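Local coordinates for protein 4-hydroxy-tetrahydrodipicolinate synthase (Aquifex aeolicus, PDB 2EHH) that probably catalyses the condensation of pyruvate with aspartate semialdehyde to 4-hydroxy-tetrahydrodipicolinate, a step in the bacterial synthesis of lysine, at residues V101-Y106 with I129-I134; R69-A74 with G95-L100; T44-T49 with K264-P269; V7-P12 with D36-C41. All coordinates share one frame; numbering follows the deposited sequence.

Interaction 1 of 4, residues V101-Y106 with I129-I134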
loop_
_atom_site.group_PDB
_atom_site.type_symbol
_atom_site.label_atom_id
_atom_site.label_comp_id
_atom_site.label_asym_id
_atom_site.label_seq_id
_atom_site.Cartn_x
_atom_site.Cartn_y
_atom_site.Cartn_z
ATOM N N VAL A 101 -18.691 -4.995 -17.937
ATOM C CA VAL A 101 -18.553 -6.110 -17.015
ATOM C C VAL A 101 -17.396 -5.875 -16.062
ATOM O O VAL A 101 -16.233 -5.922 -16.458
ATOM C CB VAL A 101 -18.322 -7.410 -17.792
ATOM C CG1 VAL A 101 -18.242 -8.588 -16.834
ATOM C CG2 VAL A 101 -19.451 -7.602 -18.808
ATOM N N VAL A 102 -17.719 -5.611 -14.804
ATOM C CA VAL A 102 -16.689 -5.342 -13.811
ATOM C C VAL A 102 -15.887 -6.588 -13.457
ATOM O O VAL A 102 -16.390 -7.715 -13.526
ATOM C CB VAL A 102 -17.314 -4.747 -12.514
ATOM C CG1 VAL A 102 -18.125 -5.817 -11.783
ATOM C CG2 VAL A 102 -16.222 -4.181 -11.610
ATOM N N VAL A 103 -14.619 -6.385 -13.117
ATOM C CA VAL A 103 -13.770 -7.489 -12.697
ATOM C C VAL A 103 -14.399 -7.911 -11.372
ATOM O O VAL A 103 -14.692 -7.065 -10.535
ATOM C CB VAL A 103 -12.317 -7.014 -12.431
ATOM C CG1 VAL A 103 -11.535 -8.092 -11.691
ATOM C CG2 VAL A 103 -11.634 -6.666 -13.745
ATOM N N PRO A 104 -14.628 -9.215 -11.172
ATOM C CA PRO A 104 -15.229 -9.708 -9.930
ATOM C C PRO A 104 -14.625 -9.120 -8.656
ATOM O O PRO A 104 -13.411 -9.184 -8.437
ATOM C CB PRO A 104 -15.015 -11.207 -10.027
ATOM C CG PRO A 104 -15.231 -11.451 -11.498
ATOM C CD PRO A 104 -14.439 -10.318 -12.135
ATOM N N TYR A 105 -15.488 -8.556 -7.820
ATOM C CA TYR A 105 -15.070 -7.963 -6.554
ATOM C C TYR A 105 -15.247 -8.940 -5.393
ATOM O O TYR A 105 -16.015 -9.898 -5.487
ATOM C CB TYR A 105 -15.898 -6.708 -6.261
ATOM C CG TYR A 105 -17.383 -6.914 -6.464
ATOM C CD1 TYR A 105 -18.009 -6.486 -7.634
ATOM C CD2 TYR A 105 -18.151 -7.599 -5.518
ATOM C CE1 TYR A 105 -19.352 -6.736 -7.862
ATOM C CE2 TYR A 105 -19.503 -7.855 -5.740
ATOM C CZ TYR A 105 -20.087 -7.418 -6.917
ATOM O OH TYR A 105 -21.403 -7.664 -7.181
ATOM N N TYR A 106 -14.511 -8.694 -4.311
ATOM C CA TYR A 106 -14.603 -9.476 -3.083
ATOM C C TYR A 106 -14.091 -10.920 -3.042
ATOM O O TYR A 106 -13.360 -11.272 -2.108
ATOM C CB TYR A 106 -16.049 -9.446 -2.584
ATOM C CG TYR A 106 -16.257 -10.096 -1.236
ATOM C CD1 TYR A 106 -15.876 -9.451 -0.061
ATOM C CD2 TYR A 106 -16.848 -11.351 -1.135
ATOM C CE1 TYR A 106 -16.083 -10.039 1.187
ATOM C CE2 TYR A 106 -17.061 -11.951 0.109
ATOM C CZ TYR A 106 -16.678 -11.286 1.264
ATOM O OH TYR A 106 -16.917 -11.858 2.492
ATOM N N ILE A 129 -18.335 -6.046 -25.315
ATOM C CA ILE A 129 -18.082 -6.027 -23.883
ATOM C C ILE A 129 -16.905 -5.148 -23.491
ATOM O O ILE A 129 -15.851 -5.185 -24.125
ATOM C CB ILE A 129 -17.815 -7.455 -23.365
ATOM C CG1 ILE A 129 -19.082 -8.299 -23.526
ATOM C CG2 ILE A 129 -17.360 -7.415 -21.903
ATOM C CD1 ILE A 129 -18.853 -9.781 -23.344
ATOM N N ILE A 130 -17.106 -4.360 -22.438
ATOM C CA ILE A 130 -16.071 -3.478 -21.913
ATOM C C ILE A 130 -15.683 -3.984 -20.529
ATOM O O ILE A 130 -16.526 -4.068 -19.637
ATOM C CB ILE A 130 -16.570 -2.021 -21.744
ATOM C CG1 ILE A 130 -17.166 -1.509 -23.054
ATOM C CG2 ILE A 130 -15.408 -1.120 -21.302
ATOM C CD1 ILE A 130 -17.758 -0.109 -22.955
ATOM N N ILE A 131 -14.416 -4.335 -20.358
ATOM C CA ILE A 131 -13.934 -4.797 -19.064
ATOM C C ILE A 131 -13.853 -3.578 -18.145
ATOM O O ILE A 131 -13.490 -2.485 -18.586
ATOM C CB ILE A 131 -12.529 -5.426 -19.191
ATOM C CG1 ILE A 131 -12.623 -6.743 -19.962
ATOM C CG2 ILE A 131 -11.926 -5.653 -17.804
ATOM C CD1 ILE A 131 -11.267 -7.317 -20.357
ATOM N N TYR A 132 -14.200 -3.752 -16.874
ATOM C CA TYR A 132 -14.132 -2.639 -15.935
ATOM C C TYR A 132 -13.175 -2.997 -14.807
ATOM O O TYR A 132 -13.489 -3.822 -13.946
ATOM C CB TYR A 132 -15.530 -2.315 -15.385
ATOM C CG TYR A 132 -15.562 -1.182 -14.378
ATOM C CD1 TYR A 132 -14.527 -0.248 -14.309
ATOM C CD2 TYR A 132 -16.648 -1.022 -13.512
ATOM C CE1 TYR A 132 -14.571 0.813 -13.409
ATOM C CE2 TYR A 132 -16.700 0.040 -12.610
ATOM C CZ TYR A 132 -15.658 0.952 -12.568
ATOM O OH TYR A 132 -15.709 2.021 -11.701
ATOM N N ASN A 133 -12.000 -2.374 -14.832
ATOM C CA ASN A 133 -10.966 -2.620 -13.833
ATOM C C ASN A 133 -10.897 -1.472 -12.835
ATOM O O ASN A 133 -10.647 -0.326 -13.212
ATOM C CB ASN A 133 -9.605 -2.782 -14.525
ATOM C CG ASN A 133 -8.485 -3.135 -13.557
ATOM O OD1 ASN A 133 -8.523 -4.176 -12.895
ATOM N ND2 ASN A 133 -7.473 -2.273 -13.479
ATOM N N ILE A 134 -11.133 -1.782 -11.564
ATOM C CA ILE A 134 -11.075 -0.779 -10.508
ATOM C C ILE A 134 -10.658 -1.465 -9.210
ATOM O O ILE A 134 -11.467 -1.714 -8.314
ATOM C CB ILE A 134 -12.431 -0.040 -10.336
ATOM C CG1 ILE A 134 -12.313 0.992 -9.211
ATOM C CG2 ILE A 134 -13.564 -1.040 -10.087
ATOM C CD1 ILE A 134 -13.337 2.118 -9.291
#

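Interaction 2 of 4, residues R69-A74 with G95-L100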
loop_
_atom_site.group_PDB
_atom_site.type_symbol
_atom_site.label_atom_id
_atom_site.label_comp_id
_atom_site.label_asym_id
_atom_site.label_seq_id
_atom_site.Cartn_x
_atom_site.Cartn_y
_atom_site.Cartn_z
ATOM N N ARG A 69 -30.401 7.554 -30.266
ATOM C CA ARG A 69 -29.890 8.919 -30.350
ATOM C C ARG A 69 -28.521 9.027 -29.676
ATOM O O ARG A 69 -27.715 9.899 -30.008
ATOM C CB ARG A 69 -30.872 9.891 -29.708
ATOM C CG ARG A 69 -32.173 10.052 -30.487
ATOM C CD ARG A 69 -33.125 10.949 -29.724
ATOM N NE ARG A 69 -33.544 10.321 -28.474
ATOM C CZ ARG A 69 -34.105 10.969 -27.460
ATOM N NH1 ARG A 69 -34.315 12.273 -27.539
ATOM N NH2 ARG A 69 -34.462 10.307 -26.365
ATOM N N ILE A 70 -28.274 8.134 -28.726
ATOM C CA ILE A 70 -27.004 8.072 -28.011
ATOM C C ILE A 70 -26.813 6.610 -27.635
ATOM O O ILE A 70 -27.789 5.883 -27.448
ATOM C CB ILE A 70 -27.023 8.921 -26.728
ATOM C CG1 ILE A 70 -28.210 8.509 -25.858
ATOM C CG2 ILE A 70 -27.076 10.402 -27.082
ATOM C CD1 ILE A 70 -28.347 9.321 -24.598
ATOM N N LYS A 71 -25.566 6.171 -27.539
ATOM C CA LYS A 71 -25.306 4.782 -27.190
ATOM C C LYS A 71 -25.711 4.492 -25.746
ATOM O O LYS A 71 -25.678 5.371 -24.882
ATOM C CB LYS A 71 -23.826 4.452 -27.382
ATOM C CG LYS A 71 -23.316 4.595 -28.808
ATOM C CD LYS A 71 -23.964 3.587 -29.739
ATOM C CE LYS A 71 -23.248 3.544 -31.086
ATOM N NZ LYS A 71 -21.815 3.133 -30.947
ATOM N N VAL A 72 -26.108 3.250 -25.503
ATOM C CA VAL A 72 -26.500 2.824 -24.174
ATOM C C VAL A 72 -25.661 1.615 -23.814
ATOM O O VAL A 72 -25.692 0.597 -24.507
ATOM C CB VAL A 72 -27.995 2.434 -24.098
ATOM C CG1 VAL A 72 -28.320 1.907 -22.702
ATOM C CG2 VAL A 72 -28.869 3.641 -24.420
ATOM N N ILE A 73 -24.886 1.755 -22.742
ATOM C CA ILE A 73 -24.037 0.682 -22.244
ATOM C C ILE A 73 -24.646 0.226 -20.921
ATOM O O ILE A 73 -24.984 1.043 -20.063
ATOM C CB ILE A 73 -22.592 1.178 -21.989
ATOM C CG1 ILE A 73 -22.011 1.779 -23.277
ATOM C CG2 ILE A 73 -21.719 0.024 -21.522
ATOM C CD1 ILE A 73 -20.651 2.447 -23.098
ATOM N N ALA A 74 -24.785 -1.079 -20.748
ATOM C CA ALA A 74 -25.375 -1.602 -19.529
ATOM C C ALA A 74 -24.370 -2.273 -18.601
ATOM O O ALA A 74 -23.535 -3.064 -19.041
ATOM C CB ALA A 74 -26.484 -2.584 -19.875
ATOM N N GLY A 95 -31.589 -4.690 -26.634
ATOM C CA GLY A 95 -30.993 -3.685 -27.502
ATOM C C GLY A 95 -29.868 -2.795 -27.007
ATOM O O GLY A 95 -29.574 -1.775 -27.635
ATOM N N ALA A 96 -29.229 -3.153 -25.900
ATOM C CA ALA A 96 -28.126 -2.338 -25.400
ATOM C C ALA A 96 -26.976 -2.393 -26.410
ATOM O O ALA A 96 -26.743 -3.427 -27.033
ATOM C CB ALA A 96 -27.662 -2.862 -24.038
ATOM N N ASP A 97 -26.259 -1.283 -26.569
ATOM C CA ASP A 97 -25.139 -1.228 -27.506
ATOM C C ASP A 97 -23.886 -1.919 -26.985
ATOM O O ASP A 97 -23.026 -2.339 -27.761
ATOM C CB ASP A 97 -24.812 0.222 -27.848
ATOM C CG ASP A 97 -25.996 0.955 -28.433
ATOM O OD1 ASP A 97 -26.625 1.756 -27.709
ATOM O OD2 ASP A 97 -26.303 0.714 -29.618
ATOM N N GLY A 98 -23.780 -2.037 -25.667
ATOM C CA GLY A 98 -22.623 -2.690 -25.086
ATOM C C GLY A 98 -22.879 -3.069 -23.644
ATOM O O GLY A 98 -23.849 -2.609 -23.040
ATOM N N ALA A 99 -22.013 -3.917 -23.099
ATOM C CA ALA A 99 -22.136 -4.357 -21.715
ATOM C C ALA A 99 -20.837 -4.075 -20.964
ATOM O O ALA A 99 -19.757 -4.435 -21.429
ATOM C CB ALA A 99 -22.449 -5.849 -21.662
ATOM N N LEU A 100 -20.954 -3.413 -19.815
ATOM C CA LEU A 100 -19.799 -3.101 -18.974
ATOM C C LEU A 100 -19.758 -4.207 -17.925
ATOM O O LEU A 100 -20.683 -4.348 -17.125
ATOM C CB LEU A 100 -19.978 -1.747 -18.286
ATOM C CG LEU A 100 -18.812 -1.295 -17.398
ATOM C CD1 LEU A 100 -17.849 -0.440 -18.216
ATOM C CD2 LEU A 100 -19.346 -0.493 -16.229
#

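Interaction 3 of 4, residues T44-T49 with K264-P269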
loop_
_atom_site.group_PDB
_atom_site.type_symbol
_atom_site.label_atom_id
_atom_site.label_comp_id
_atom_site.label_asym_id
_atom_site.label_seq_id
_atom_site.Cartn_x
_atom_site.Cartn_y
_atom_site.Cartn_z
ATOM N N THR A 44 -21.653 4.054 -10.256
ATOM C CA THR A 44 -22.209 5.376 -10.029
ATOM C C THR A 44 -23.731 5.313 -10.030
ATOM O O THR A 44 -24.395 6.150 -9.425
ATOM C CB THR A 44 -21.707 6.356 -11.106
ATOM O OG1 THR A 44 -20.273 6.350 -11.099
ATOM C CG2 THR A 44 -22.204 7.779 -10.830
ATOM N N GLY A 45 -24.276 4.301 -10.703
ATOM C CA GLY A 45 -25.715 4.125 -10.754
ATOM C C GLY A 45 -26.233 3.296 -9.589
ATOM O O GLY A 45 -27.379 2.862 -9.594
ATOM N N GLU A 46 -25.382 3.062 -8.592
ATOM C CA GLU A 46 -25.765 2.298 -7.408
ATOM C C GLU A 46 -26.247 0.875 -7.684
ATOM O O GLU A 46 -27.146 0.378 -7.004
ATOM C CB GLU A 46 -26.832 3.068 -6.606
ATOM C CG GLU A 46 -26.246 4.125 -5.662
ATOM C CD GLU A 46 -27.298 5.003 -4.992
ATOM O OE1 GLU A 46 -27.780 5.961 -5.635
ATOM O OE2 GLU A 46 -27.644 4.739 -3.821
ATOM N N SER A 47 -25.631 0.204 -8.653
ATOM C CA SER A 47 -26.027 -1.160 -8.984
ATOM C C SER A 47 -25.979 -2.127 -7.795
ATOM O O SER A 47 -26.761 -3.075 -7.742
ATOM C CB SER A 47 -25.172 -1.714 -10.133
ATOM O OG SER A 47 -23.816 -1.824 -9.760
ATOM N N PRO A 48 -25.062 -1.911 -6.833
ATOM C CA PRO A 48 -25.008 -2.828 -5.687
ATOM C C PRO A 48 -26.334 -2.936 -4.939
ATOM O O PRO A 48 -26.671 -3.999 -4.426
ATOM C CB PRO A 48 -23.914 -2.223 -4.812
ATOM C CG PRO A 48 -22.979 -1.630 -5.820
ATOM C CD PRO A 48 -23.937 -0.958 -6.785
ATOM N N THR A 49 -27.081 -1.835 -4.877
ATOM C CA THR A 49 -28.355 -1.831 -4.170
ATOM C C THR A 49 -29.586 -1.950 -5.071
ATOM O O THR A 49 -30.719 -1.844 -4.596
ATOM C CB THR A 49 -28.494 -0.574 -3.278
ATOM O OG1 THR A 49 -28.361 0.609 -4.074
ATOM C CG2 THR A 49 -27.414 -0.568 -2.201
ATOM N N LYS A 264 -33.029 13.715 -3.415
ATOM C CA LYS A 264 -31.861 13.490 -2.577
ATOM C C LYS A 264 -32.134 12.184 -1.839
ATOM O O LYS A 264 -32.482 12.189 -0.660
ATOM C CB LYS A 264 -31.713 14.644 -1.585
ATOM C CG LYS A 264 -30.443 14.623 -0.758
ATOM C CD LYS A 264 -30.395 15.853 0.131
ATOM C CE LYS A 264 -29.112 15.938 0.922
ATOM N NZ LYS A 264 -29.096 17.175 1.745
ATOM N N GLU A 265 -31.984 11.068 -2.543
ATOM C CA GLU A 265 -32.255 9.764 -1.951
ATOM C C GLU A 265 -31.294 8.680 -2.423
ATOM O O GLU A 265 -31.136 8.457 -3.623
ATOM C CB GLU A 265 -33.697 9.348 -2.276
ATOM C CG GLU A 265 -34.146 8.020 -1.682
ATOM C CD GLU A 265 -35.608 7.717 -1.990
ATOM O OE1 GLU A 265 -36.445 8.632 -1.837
ATOM O OE2 GLU A 265 -35.924 6.571 -2.375
ATOM N N PHE A 266 -30.657 8.015 -1.464
ATOM C CA PHE A 266 -29.730 6.925 -1.743
ATOM C C PHE A 266 -30.301 5.675 -1.093
ATOM O O PHE A 266 -31.320 5.728 -0.410
ATOM C CB PHE A 266 -28.358 7.172 -1.108
ATOM C CG PHE A 266 -27.708 8.461 -1.511
ATOM C CD1 PHE A 266 -28.081 9.663 -0.917
ATOM C CD2 PHE A 266 -26.692 8.468 -2.463
ATOM C CE1 PHE A 266 -27.448 10.857 -1.259
ATOM C CE2 PHE A 266 -26.053 9.653 -2.812
ATOM C CZ PHE A 266 -26.432 10.850 -2.208
ATOM N N ARG A 267 -29.639 4.549 -1.306
ATOM C CA ARG A 267 -30.056 3.308 -0.677
ATOM C C ARG A 267 -28.900 2.847 0.193
ATOM O O ARG A 267 -27.761 2.797 -0.268
ATOM C CB ARG A 267 -30.382 2.239 -1.716
ATOM C CG ARG A 267 -31.756 2.414 -2.351
ATOM C CD ARG A 267 -32.050 1.300 -3.332
ATOM N NE ARG A 267 -33.372 1.446 -3.931
ATOM C CZ ARG A 267 -33.891 0.598 -4.814
ATOM N NH1 ARG A 267 -33.197 -0.465 -5.208
ATOM N NH2 ARG A 267 -35.109 0.810 -5.297
ATOM N N LEU A 268 -29.192 2.539 1.454
ATOM C CA LEU A 268 -28.165 2.072 2.377
ATOM C C LEU A 268 -27.468 0.879 1.735
ATOM O O LEU A 268 -28.099 0.103 1.014
ATOM C CB LEU A 268 -28.797 1.685 3.715
ATOM C CG LEU A 268 -28.840 2.752 4.818
ATOM C CD1 LEU A 268 -28.964 4.137 4.219
ATOM C CD2 LEU A 268 -30.002 2.455 5.763
ATOM N N PRO A 269 -26.176 0.670 2.045
ATOM C CA PRO A 269 -25.311 1.459 2.930
ATOM C C PRO A 269 -24.889 2.878 2.536
ATOM O O PRO A 269 -24.136 3.511 3.274
ATOM C CB PRO A 269 -24.106 0.541 3.115
ATOM C CG PRO A 269 -23.973 -0.066 1.761
ATOM C CD PRO A 269 -25.416 -0.433 1.432
HETATM O O HOH W 1 -26.834 2.612 -2.892
#

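Interaction 4 of 4, residues V7-P12 with D36-C41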
loop_
_atom_site.group_PDB
_atom_site.type_symbol
_atom_site.label_atom_id
_atom_site.label_comp_id
_atom_site.label_asym_id
_atom_site.label_seq_id
_atom_site.Cartn_x
_atom_site.Cartn_y
_atom_site.Cartn_z
ATOM N N VAL A 7 -21.112 8.979 -19.916
ATOM C CA VAL A 7 -21.478 9.289 -18.542
ATOM C C VAL A 7 -21.904 8.062 -17.736
ATOM O O VAL A 7 -22.722 7.264 -18.188
ATOM C CB VAL A 7 -22.624 10.339 -18.496
ATOM C CG1 VAL A 7 -23.864 9.796 -19.201
ATOM C CG2 VAL A 7 -22.952 10.695 -17.049
ATOM N N ALA A 8 -21.316 7.901 -16.553
ATOM C CA ALA A 8 -21.687 6.809 -15.658
ATOM C C ALA A 8 -22.890 7.442 -14.963
ATOM O O ALA A 8 -22.753 8.202 -14.004
ATOM C CB ALA A 8 -20.558 6.522 -14.660
ATOM N N LEU A 9 -24.073 7.155 -15.488
ATOM C CA LEU A 9 -25.299 7.750 -14.976
ATOM C C LEU A 9 -25.755 7.280 -13.601
ATOM O O LEU A 9 -25.741 6.088 -13.299
ATOM C CB LEU A 9 -26.424 7.517 -15.985
ATOM C CG LEU A 9 -27.568 8.525 -15.974
ATOM C CD1 LEU A 9 -27.071 9.851 -16.521
ATOM C CD2 LEU A 9 -28.720 8.007 -16.831
ATOM N N ILE A 10 -26.157 8.234 -12.770
ATOM C CA ILE A 10 -26.675 7.920 -11.445
ATOM C C ILE A 10 -28.052 7.300 -11.674
ATOM O O ILE A 10 -28.622 7.445 -12.755
ATOM C CB ILE A 10 -26.893 9.194 -10.601
ATOM C CG1 ILE A 10 -27.811 10.158 -11.361
ATOM C CG2 ILE A 10 -25.558 9.854 -10.293
ATOM C CD1 ILE A 10 -28.304 11.333 -10.535
ATOM N N THR A 11 -28.577 6.609 -10.668
ATOM C CA THR A 11 -29.909 6.021 -10.767
ATOM C C THR A 11 -30.803 6.764 -9.776
ATOM O O THR A 11 -30.682 6.592 -8.561
ATOM C CB THR A 11 -29.914 4.521 -10.413
ATOM O OG1 THR A 11 -29.058 3.809 -11.313
ATOM C CG2 THR A 11 -31.332 3.955 -10.521
ATOM N N PRO A 12 -31.695 7.628 -10.286
ATOM C CA PRO A 12 -32.614 8.408 -9.450
ATOM C C PRO A 12 -33.557 7.508 -8.658
ATOM O O PRO A 12 -34.042 6.498 -9.171
ATOM C CB PRO A 12 -33.374 9.258 -10.468
ATOM C CG PRO A 12 -32.411 9.391 -11.603
ATOM C CD PRO A 12 -31.829 8.006 -11.703
ATOM N N ASP A 36 -21.747 11.233 -25.686
ATOM C CA ASP A 36 -21.701 10.172 -26.685
ATOM C C ASP A 36 -22.427 8.895 -26.283
ATOM O O ASP A 36 -23.015 8.214 -27.127
ATOM C CB ASP A 36 -20.247 9.852 -27.031
ATOM C CG ASP A 36 -19.529 11.030 -27.654
ATOM O OD1 ASP A 36 -19.950 11.469 -28.745
ATOM O OD2 ASP A 36 -18.551 11.525 -27.054
ATOM N N ALA A 37 -22.395 8.566 -24.996
ATOM C CA ALA A 37 -23.055 7.359 -24.533
ATOM C C ALA A 37 -23.387 7.424 -23.056
ATOM O O ALA A 37 -22.774 8.175 -22.298
ATOM C CB ALA A 37 -22.171 6.150 -24.811
ATOM N N ILE A 38 -24.361 6.621 -22.654
ATOM C CA ILE A 38 -24.767 6.573 -21.264
ATOM C C ILE A 38 -24.565 5.166 -20.735
ATOM O O ILE A 38 -24.934 4.185 -21.382
ATOM C CB ILE A 38 -26.256 6.953 -21.086
ATOM C CG1 ILE A 38 -26.488 8.390 -21.554
ATOM C CG2 ILE A 38 -26.658 6.819 -19.622
ATOM C CD1 ILE A 38 -27.924 8.841 -21.436
ATOM N N LEU A 39 -23.940 5.080 -19.568
ATOM C CA LEU A 39 -23.716 3.806 -18.904
ATOM C C LEU A 39 -24.731 3.764 -17.777
ATOM O O LEU A 39 -24.698 4.608 -16.880
ATOM C CB LEU A 39 -22.307 3.735 -18.309
ATOM C CG LEU A 39 -22.108 2.695 -17.201
ATOM C CD1 LEU A 39 -22.264 1.296 -17.768
ATOM C CD2 LEU A 39 -20.733 2.870 -16.568
ATOM N N VAL A 40 -25.646 2.802 -17.830
ATOM C CA VAL A 40 -26.648 2.678 -16.780
ATOM C C VAL A 40 -26.366 1.450 -15.920
ATOM O O VAL A 40 -25.828 0.453 -16.399
ATOM C CB VAL A 40 -28.075 2.571 -17.370
ATOM C CG1 VAL A 40 -28.434 3.865 -18.079
ATOM C CG2 VAL A 40 -28.156 1.401 -18.338
ATOM N N CYS A 41 -26.714 1.541 -14.642
ATOM C CA CYS A 41 -26.511 0.445 -13.705
ATOM C C CYS A 41 -25.052 0.148 -13.417
ATOM O O CYS A 41 -24.676 -1.007 -13.230
ATOM C CB CYS A 41 -27.201 -0.816 -14.213
ATOM S SG CYS A 41 -28.962 -0.587 -14.360
HETATM O O HOH W 2 -27.775 4.044 -13.683
HETATM O O HOH W 3 -24.289 3.905 -14.079
#

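Interaction 1 of 4, residues V101-Y106 with I129-I134
Two neighbouring parallel strands of the barrel wall, 98-102 and 129-133, pair here, with Val102 beside Tyr132, the predicted proton donor/acceptor of the active site. The alpha carbons of this pair lie 4.3 Å apart. Three backbone hydrogen bonds alternate along the seam. Val101 N gives to Ile130 O at 2.9 Å. Tyr132 N gives to Val101 O at 3.0 Å. Val103 N returns to Tyr132 O at 2.9 Å, so the backbone N and O of Tyr132 are both held, by Val101 and by Val103 just past the strand end. The tyrosine has CG anti to its backbone N (chi1 179°), which carries the ring from the seam into the barrel interior. There Val102 CG2 meets the ring obliquely, 3.7 Å from Tyr132 CD2. One ring face is covered toward its rim by Ile134 CG2. The two strands and helix 111-124 between them form a right-handed beta-alpha-beta unit of the (beta/alpha)8 barrel. In such barrels catalytic groups sit at the C-terminal ends of the strands, and the Tyr132 side chain comes close to the predicted Schiff-base residue Lys161. Val101 and Ile131 point to the outer face, where Val101 also packs on Phe118 of the helix. On this side Val101 CG2 touches Ile129 CG2 at 3.7 Å. Further along, Val103 CG2 lies 4.2 Å from Ile131 CG2. It also passes 4.1 Å from Asn133 OD1, while the amide nitrogen of that asparagine is bonded to Glu162 and Glu141. Past the strand end, Tyr106 reaches the second subunit and meets Tyr105 of that subunit.

Interaction 2 of 4, residues R69-A74 with G95-L100
Asp97 meets Val72 twice, once through its side chain and once through its backbone. Its OD1 accepts from Val72 N at 2.7 Å, on the anti side of the carboxylate and 16° out of its plane. Its own backbone N gives to Val72 O at 2.8 Å. Gly98 N adds a weak, long bond to the same oxygen. CG of Asp97 is anti to its carbonyl carbon (chi1 -58°), and this turns the carboxylate back over the start of strand 71-75. An alanine in place of Asp97 would probably leave Val72 N without its acceptor and the first residues of the strand less firmly held. This end is the more open one. Lys71 is exposed, and its chain crosses the aspartate at about a right angle, with CD 3.6 Å from Asp97 CG. The charged ends stay apart, Lys71 NZ lying 5.3 Å from Asp97 OD2. Strands 71-75 and 98-102 are consecutive parallel strands of the (beta/alpha)8 barrel, joined through helix 81-93. Deeper in, the packing closes up. Ala74 N gives to Gly98 O at 2.9 Å, and Leu100 N gives to Ala74 O at 2.7 Å. Ile73 CG2 rests 4.1 Å from Leu100 CB on the face that looks into the barrel, where Leu39 touches both residues. Ala74 CB faces Ala96 CB at 4.3 Å on the outer side, beneath Ala91 of helix 81-93 and Ile59 of helix 52-66.

Interaction 3 of 4, residues T44-T49 with K264-P269
Glu46 and Thr49 meet Arg267 from the two ends of a short turn. The glutamate chain is extended beyond CG and sends OE2 to Arg267 N at 3.2 Å, nearly along the C-O axis of the carboxylate. OE2 also lies at the edge of the Phe266 ring, with carboxylate and ring planes 50° apart. The other oxygen, OE1, forms a salt bridge with Lys253. Arg267 is extended from CG to NE and slides past Thr49 in the opposite direction. Its NH1 gives to Thr49 O at 2.9 Å, with that oxygen nearly in the guanidinium plane, and makes a salt bridge to Glu54. An alanine in place of Arg267 would probably leave Thr49 O without this donor and Glu54 without its charged mate. Thr49 holds OG1 between its backbone N and carbonyl carbon (chi1 57°), 3.5 Å from Arg267 CB. Its CG2 lies 3.4 Å from Leu268 O, with CD of Pro269, which follows a cis peptide bond, a little farther off. Water 1 joins Glu46 OE2, Thr49 OG1 and Arg267 O. The contact ties the loop after barrel strand 37-40, which carries the predicted pyruvate-binding Thr44, to a loop between helices of the C-terminal extension found in this lyase family.

Interaction 4 of 4, residues V7-P12 with D36-C41
Val7 and Ala8 run parallel to Ile38 and Leu39, with alpha carbons 5.1 Å apart for Val7 and Ile38. Three hydrogen bonds step along the pair. Val7 N gives to Ala37 O, and Leu39 N gives to Val7 O at 2.9 Å. Leu9 N then gives to Leu39 O. Beyond Leu9 the direct bonds give way to water. Water 3 donates to both Leu9 O and Leu39 O. Water 2 donates to Leu9 O and to Thr11 OG1, and accepts from Cys41 N, so it continues the ladder where the chains part.

The side chains alternate between the two faces. On the outer one, Val7 and Ile38 lie side by side and point the same way, with their CG1 atoms 3.8 Å apart. Ile38 has CG2 anti to the backbone N, while CG1 is turned beside it (chi1 -62°). This brings CG2 to the leucine, 3.7 Å from Leu9 CD2. The same CD2 reaches Val40 CG1 at 4.3 Å. His30 of helix 20-31 covers Val7 and Leu9. On the inner face the contact is lighter, Ala8 CB lying 4.1 Å from Leu39 CD2. Ala8 also packs on Thr44, and Leu39 comes close to Ile203; both are predicted pyruvate-binding residues. These are the first two strands of a (beta/alpha)8 barrel, and Ala8 is bonded through its backbone to Ser204 of the last, where the sheet closes on itself.

Interactions 4, 2 and 1 follow one another round the barrel wall. Interactions 2 and 4 have centres 10 Å apart and join where Ile73 N meets Ile38 O at 2.8 Å. Interactions 1 and 2 share strand 98-102, and Ile130 N reaches Ala99 O at 2.8 Å. Inside the barrel, Leu100 CD2 of interaction 2 packs against Tyr132 CD2 of interaction 1 at 3.9 Å, which brings it beside the predicted active site. Interaction 3 lies past the strand ends and meets interaction 4 through Gly45 O and Thr11 OG1, 2.6 Å apart. The chain between its two segments contains interactions 1 and 2. Interactions 1 and 3 do not touch, but both reach the second subunit.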